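Local coordinates for protein tryptophanyl-tRNA synthetase (Cryptosporidium parvum Iowa II, PDB 3HV0) that probably attaches L-tryptophan to its cognate tRNA at the expense of ATP, this chain carrying the class I catalytic domain with tryptophan bound, at residues 75-80 and 221-226; 98-103 and 145-150. All coordinates share one frame; numbering follows the deposited sequence.

Interaction 1. Residues 75-80 and 221-226; sequences FYLYTG and HCLVPH. With TRP (tryptophan), chain C.
Cys222 lies over one face of the Tyr76 ring: CB sits 3.9 Å from the ring centroid as a CH-pi contact, and SG, 4.2 Å from the same centroid, makes a sulfur-aromatic contact. CG of Tyr76 stands between its backbone N and carbonyl carbon (chi1 77°), which brings the ring across to the neighbouring strand. SG also packs on CB of Tyr78, lying near the plane of that ring at its edge. Leu77 and Leu223 lie side by side on the other face of the sheet, CD2 of Leu77 4.1 Å from CD2 of Leu223.

The strands are parallel in register, joined by Tyr76 N to His221 O, Leu223 N to Tyr76 O (2.8 Å, N-H...O 166°) and Tyr78 N to Leu223 O. Farther along, Thr79 OG1 donates to Pro225 O at 2.9 Å, tilted from the carbonyl plane.

The C-terminal ends of both strands line the tryptophan pocket. The indole NE1 of the bound tryptophan donates to Tyr78 OH at 3.1 Å, and CZ2 lies over a face of the Tyr78 ring; that hydroxyl is also bonded to Gln201 O and Gln113 OE1. Gly80 CA comes within 3.4 Å of indole CD2, where a side chain would collide with the ligand, and His226 CB packs on CZ3.

This central pair of the class I nucleotide-binding fold lies between parallel strands 110-114 and 250-254; helix 93-106 packs against Leu77 and Pro225, helix 62-70 against Phe75 and Leu223.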
# COMPACT_ATOMS: atom_id res chain seq x y z
N PHE A 75 -24.03 13.06 -5.66
CA PHE A 75 -22.66 12.73 -6.01
C PHE A 75 -21.79 13.15 -4.82
O PHE A 75 -22.33 13.54 -3.79
CB PHE A 75 -22.24 13.46 -7.30
CG PHE A 75 -22.21 14.96 -7.18
CD1 PHE A 75 -21.02 15.63 -6.95
CD2 PHE A 75 -23.37 15.70 -7.32
CE1 PHE A 75 -20.98 17.01 -6.85
CE2 PHE A 75 -23.36 17.07 -7.22
CZ PHE A 75 -22.16 17.73 -6.97
N TYR A 76 -20.48 13.05 -4.95
CA TYR A 76 -19.57 13.49 -3.87
C TYR A 76 -18.35 14.24 -4.36
O TYR A 76 -17.96 14.12 -5.52
CB TYR A 76 -19.15 12.33 -2.96
CG TYR A 76 -18.10 11.36 -3.47
CD1 TYR A 76 -18.45 10.33 -4.33
CD2 TYR A 76 -16.79 11.41 -3.02
CE1 TYR A 76 -17.52 9.40 -4.77
CE2 TYR A 76 -15.83 10.48 -3.46
CZ TYR A 76 -16.21 9.46 -4.33
OH TYR A 76 -15.30 8.51 -4.79
N LEU A 77 -17.77 15.02 -3.44
CA LEU A 77 -16.58 15.80 -3.73
C LEU A 77 -15.37 15.08 -3.15
O LEU A 77 -15.47 14.43 -2.16
CB LEU A 77 -16.70 17.21 -3.13
CG LEU A 77 -17.90 18.05 -3.61
CD1 LEU A 77 -18.37 19.07 -2.58
CD2 LEU A 77 -17.58 18.73 -4.93
N TYR A 78 -14.23 15.19 -3.81
CA TYR A 78 -12.96 14.68 -3.27
C TYR A 78 -11.86 15.69 -3.56
O TYR A 78 -11.62 16.07 -4.71
CB TYR A 78 -12.63 13.32 -3.87
CG TYR A 78 -11.17 12.87 -3.81
CD1 TYR A 78 -10.40 13.02 -2.67
CD2 TYR A 78 -10.59 12.24 -4.90
CE1 TYR A 78 -9.09 12.58 -2.63
CE2 TYR A 78 -9.28 11.80 -4.87
CZ TYR A 78 -8.53 11.97 -3.73
OH TYR A 78 -7.20 11.53 -3.72
N THR A 79 -11.23 16.16 -2.50
CA THR A 79 -10.08 17.02 -2.63
C THR A 79 -9.02 16.57 -1.62
O THR A 79 -9.28 15.69 -0.84
CB THR A 79 -10.45 18.47 -2.47
OG1 THR A 79 -9.50 19.25 -3.19
CG2 THR A 79 -10.46 18.90 -1.03
N GLY A 80 -7.84 17.15 -1.68
CA GLY A 80 -6.73 16.69 -0.80
C GLY A 80 -5.67 17.72 -0.50
O GLY A 80 -5.74 18.84 -0.98
N HIS A 221 -21.16 9.27 -8.67
CA HIS A 221 -20.17 10.06 -9.37
C HIS A 221 -19.35 10.86 -8.37
O HIS A 221 -19.84 11.27 -7.33
CB HIS A 221 -20.82 11.00 -10.38
CG HIS A 221 -21.26 10.33 -11.65
ND1 HIS A 221 -22.55 9.86 -11.85
CD2 HIS A 221 -20.59 10.07 -12.80
CE1 HIS A 221 -22.64 9.33 -13.05
NE2 HIS A 221 -21.47 9.44 -13.65
N CYS A 222 -18.08 11.06 -8.71
CA CYS A 222 -17.18 11.82 -7.88
C CYS A 222 -16.73 13.05 -8.64
O CYS A 222 -16.46 12.95 -9.83
CB CYS A 222 -15.96 10.99 -7.52
SG CYS A 222 -14.61 11.99 -6.84
N LEU A 223 -16.67 14.19 -7.95
CA LEU A 223 -16.14 15.42 -8.54
C LEU A 223 -14.95 15.85 -7.75
O LEU A 223 -15.03 15.95 -6.53
CB LEU A 223 -17.16 16.57 -8.51
CG LEU A 223 -16.63 17.91 -9.03
CD1 LEU A 223 -16.14 17.79 -10.45
CD2 LEU A 223 -17.67 19.01 -8.98
N VAL A 224 -13.86 16.14 -8.45
CA VAL A 224 -12.55 16.38 -7.84
C VAL A 224 -12.03 17.76 -8.19
O VAL A 224 -11.53 17.98 -9.31
CB VAL A 224 -11.57 15.35 -8.33
CG1 VAL A 224 -10.17 15.50 -7.60
CG2 VAL A 224 -12.17 13.95 -8.18
N PRO A 225 -12.17 18.72 -7.26
CA PRO A 225 -11.49 20.03 -7.32
C PRO A 225 -10.00 19.92 -7.07
O PRO A 225 -9.59 19.30 -6.10
CB PRO A 225 -12.14 20.81 -6.18
CG PRO A 225 -13.48 20.21 -6.02
CD PRO A 225 -13.28 18.74 -6.29
N HIS A 226 -9.19 20.50 -7.94
CA HIS A 226 -7.74 20.46 -7.71
C HIS A 226 -6.97 21.55 -8.45
O HIS A 226 -7.42 22.09 -9.45
CB HIS A 226 -7.18 19.06 -8.02
CG HIS A 226 -7.37 18.61 -9.44
ND1 HIS A 226 -6.50 18.96 -10.45
CD2 HIS A 226 -8.28 17.77 -10.00
CE1 HIS A 226 -6.90 18.40 -11.59
NE2 HIS A 226 -7.97 17.67 -11.34
N TRP C . -0.82 15.24 -3.47
CA TRP C . -1.64 16.49 -3.33
C TRP C . -0.74 17.66 -2.99
O TRP C . 0.39 17.46 -2.50
CB TRP C . -2.76 16.33 -2.28
CG TRP C . -4.01 15.67 -2.81
CD1 TRP C . -4.42 14.38 -2.57
CD2 TRP C . -5.01 16.26 -3.65
NE1 TRP C . -5.61 14.14 -3.20
CE2 TRP C . -5.99 15.27 -3.88
CE3 TRP C . -5.18 17.51 -4.22
CZ2 TRP C . -7.12 15.51 -4.67
CZ3 TRP C . -6.30 17.74 -5.00
CH2 TRP C . -7.25 16.74 -5.22
OXT TRP C . -1.15 18.82 -3.21

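Interaction 2. Residues 98-103 and 145-150; sequences FTKYLQ and CGFDPE
Lys100 NZ donates to the carbonyl O of Gly146 at 2.8 Å, approaching from above the carbonyl plane, 44° out of it. CG of the lysine, anti to the backbone N, passes Cys145 O at 3.6 Å; bends at chi2 and at the end of the chain then bring the ammonium to the next carbonyl. Asp104, one turn farther along the same helix, forms a salt bridge with NZ.

The second polar link is weak: Asp148 N points at Gln103 OE1 over 3.4 Å, long but almost straight (173°). Gln103 reaches across with its chain extended, CG anti to the backbone N. Its OE1 lies in the plane of the Phe147 ring, at the edge, 3.6 Å from CD2, and the amide stands nearly perpendicular to that ring. The other end of the amide, NE2, is bonded to Thr152 OG1, which also binds Asp148 O. Within the loop, Asp148 OD1 accepts from Glu150 N, forming an Asx turn.

Phe147 supplies the apolar part. Its CE2 meets the helix flank at Lys100, 3.7 Å from CB and 3.6 Å from the backbone N, while Thr99 CG2 touches the same atom at 4.1 Å. Phe96 and Leu110 also pack on this ring, which is buried between helix 93-106 and strand 110-114.

Gly146 leaves the preceding helix with positive phi (88°), a conformation that suits glycine and starts the turn toward strand 152-156. The loop is thus held to the helix at Gly146 O and, more weakly, at Asp148 N, on either side of the buried Phe147 in sequence. With Asp104 beside it, the lysine charge is probably balanced locally, and the Gly146 carbonyl adds a neutral acceptor.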
# COMPACT_ATOMS: atom_id res chain seq x y z
N PHE A 98 -13.08 26.93 -2.26
CA PHE A 98 -13.97 26.63 -3.40
C PHE A 98 -14.85 25.39 -3.17
O PHE A 98 -16.05 25.39 -3.46
CB PHE A 98 -13.14 26.44 -4.65
CG PHE A 98 -13.96 26.37 -5.89
CD1 PHE A 98 -14.63 27.49 -6.35
CD2 PHE A 98 -14.07 25.17 -6.58
CE1 PHE A 98 -15.40 27.43 -7.49
CE2 PHE A 98 -14.81 25.09 -7.73
CZ PHE A 98 -15.49 26.23 -8.20
N THR A 99 -14.26 24.34 -2.62
CA THR A 99 -14.99 23.14 -2.25
C THR A 99 -16.09 23.36 -1.19
O THR A 99 -17.13 22.72 -1.23
CB THR A 99 -14.04 22.12 -1.67
OG1 THR A 99 -12.97 21.87 -2.60
CG2 THR A 99 -14.82 20.83 -1.33
N LYS A 100 -15.83 24.23 -0.23
CA LYS A 100 -16.84 24.57 0.78
C LYS A 100 -18.03 25.18 0.05
O LYS A 100 -19.17 24.81 0.29
CB LYS A 100 -16.27 25.56 1.81
CG LYS A 100 -17.05 25.66 3.13
CD LYS A 100 -17.89 26.92 3.17
CE LYS A 100 -18.78 27.02 4.45
NZ LYS A 100 -19.67 25.82 4.63
N TYR A 101 -17.75 26.09 -0.87
CA TYR A 101 -18.79 26.72 -1.66
C TYR A 101 -19.57 25.64 -2.43
O TYR A 101 -20.81 25.68 -2.49
CB TYR A 101 -18.22 27.77 -2.62
CG TYR A 101 -19.10 28.00 -3.80
CD1 TYR A 101 -20.24 28.80 -3.69
CD2 TYR A 101 -18.84 27.39 -5.02
CE1 TYR A 101 -21.08 29.00 -4.77
CE2 TYR A 101 -19.68 27.58 -6.12
CZ TYR A 101 -20.80 28.39 -5.98
OH TYR A 101 -21.62 28.60 -7.06
N LEU A 102 -18.85 24.68 -3.01
CA LEU A 102 -19.51 23.61 -3.74
C LEU A 102 -20.33 22.71 -2.80
O LEU A 102 -21.36 22.18 -3.19
CB LEU A 102 -18.50 22.77 -4.50
CG LEU A 102 -17.76 23.42 -5.67
CD1 LEU A 102 -16.59 22.51 -6.07
CD2 LEU A 102 -18.69 23.68 -6.84
N GLN A 103 -19.86 22.53 -1.58
CA GLN A 103 -20.56 21.72 -0.61
C GLN A 103 -21.81 22.45 -0.15
O GLN A 103 -22.84 21.84 0.04
CB GLN A 103 -19.67 21.39 0.59
CG GLN A 103 -20.28 20.35 1.54
CD GLN A 103 -19.44 20.12 2.79
OE1 GLN A 103 -19.09 21.06 3.50
NE2 GLN A 103 -19.14 18.86 3.07
N CYS A 145 -12.10 26.18 7.64
CA CYS A 145 -12.79 26.76 6.48
C CYS A 145 -14.32 26.66 6.56
O CYS A 145 -15.04 27.15 5.68
CB CYS A 145 -12.31 26.08 5.19
SG CYS A 145 -10.49 26.20 4.80
N GLY A 146 -14.83 25.99 7.59
CA GLY A 146 -16.27 25.92 7.85
C GLY A 146 -17.02 24.80 7.17
O GLY A 146 -18.21 24.94 6.88
N PHE A 147 -16.35 23.67 6.93
CA PHE A 147 -17.01 22.50 6.37
C PHE A 147 -17.99 21.93 7.39
O PHE A 147 -17.78 22.06 8.59
CB PHE A 147 -16.01 21.42 6.01
CG PHE A 147 -15.09 21.80 4.89
CD1 PHE A 147 -13.74 22.03 5.14
CD2 PHE A 147 -15.55 21.89 3.60
CE1 PHE A 147 -12.87 22.38 4.10
CE2 PHE A 147 -14.70 22.24 2.56
CZ PHE A 147 -13.34 22.48 2.82
N ASP A 148 -19.04 21.28 6.89
CA ASP A 148 -20.05 20.64 7.74
C ASP A 148 -19.57 19.24 8.08
O ASP A 148 -19.31 18.46 7.16
CB ASP A 148 -21.40 20.60 7.00
CG ASP A 148 -22.55 20.13 7.88
OD1 ASP A 148 -22.33 19.49 8.94
OD2 ASP A 148 -23.71 20.41 7.48
N PRO A 149 -19.44 18.91 9.38
CA PRO A 149 -19.00 17.57 9.79
C PRO A 149 -19.99 16.46 9.46
O PRO A 149 -19.58 15.31 9.30
CB PRO A 149 -18.82 17.71 11.31
CG PRO A 149 -19.67 18.80 11.68
CD PRO A 149 -19.63 19.77 10.55
N GLU A 150 -21.27 16.79 9.36
CA GLU A 150 -22.27 15.82 8.93
C GLU A 150 -22.15 15.47 7.45
O GLU A 150 -22.71 14.47 7.00
CB GLU A 150 -23.68 16.34 9.25
CG GLU A 150 -24.03 16.26 10.74
CD GLU A 150 -25.14 17.23 11.15
OE1 GLU A 150 -25.12 18.39 10.68
OE2 GLU A 150 -26.02 16.84 11.96

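The centres of the two interactions lie 12 Å apart in the same catalytic domain, and they touch through helix 93-106. Thr99 and Leu102 of that helix pack on Pro225, and Leu77 packs against Leu102 and Gln103, so the helix bridges the strand pair of interaction 1 and the loop of interaction 2. Along the chain, strand 76-81 leads into this helix; 145-150 follows later, and 221-226 comes last, placing interaction 2 inside the loop closed by interaction 1. Interaction 1 contributes directly to the tryptophan pocket, whereas interaction 2 joins the adjoining helix to the approach of strand 152-156, outermost of the sheet within this chain.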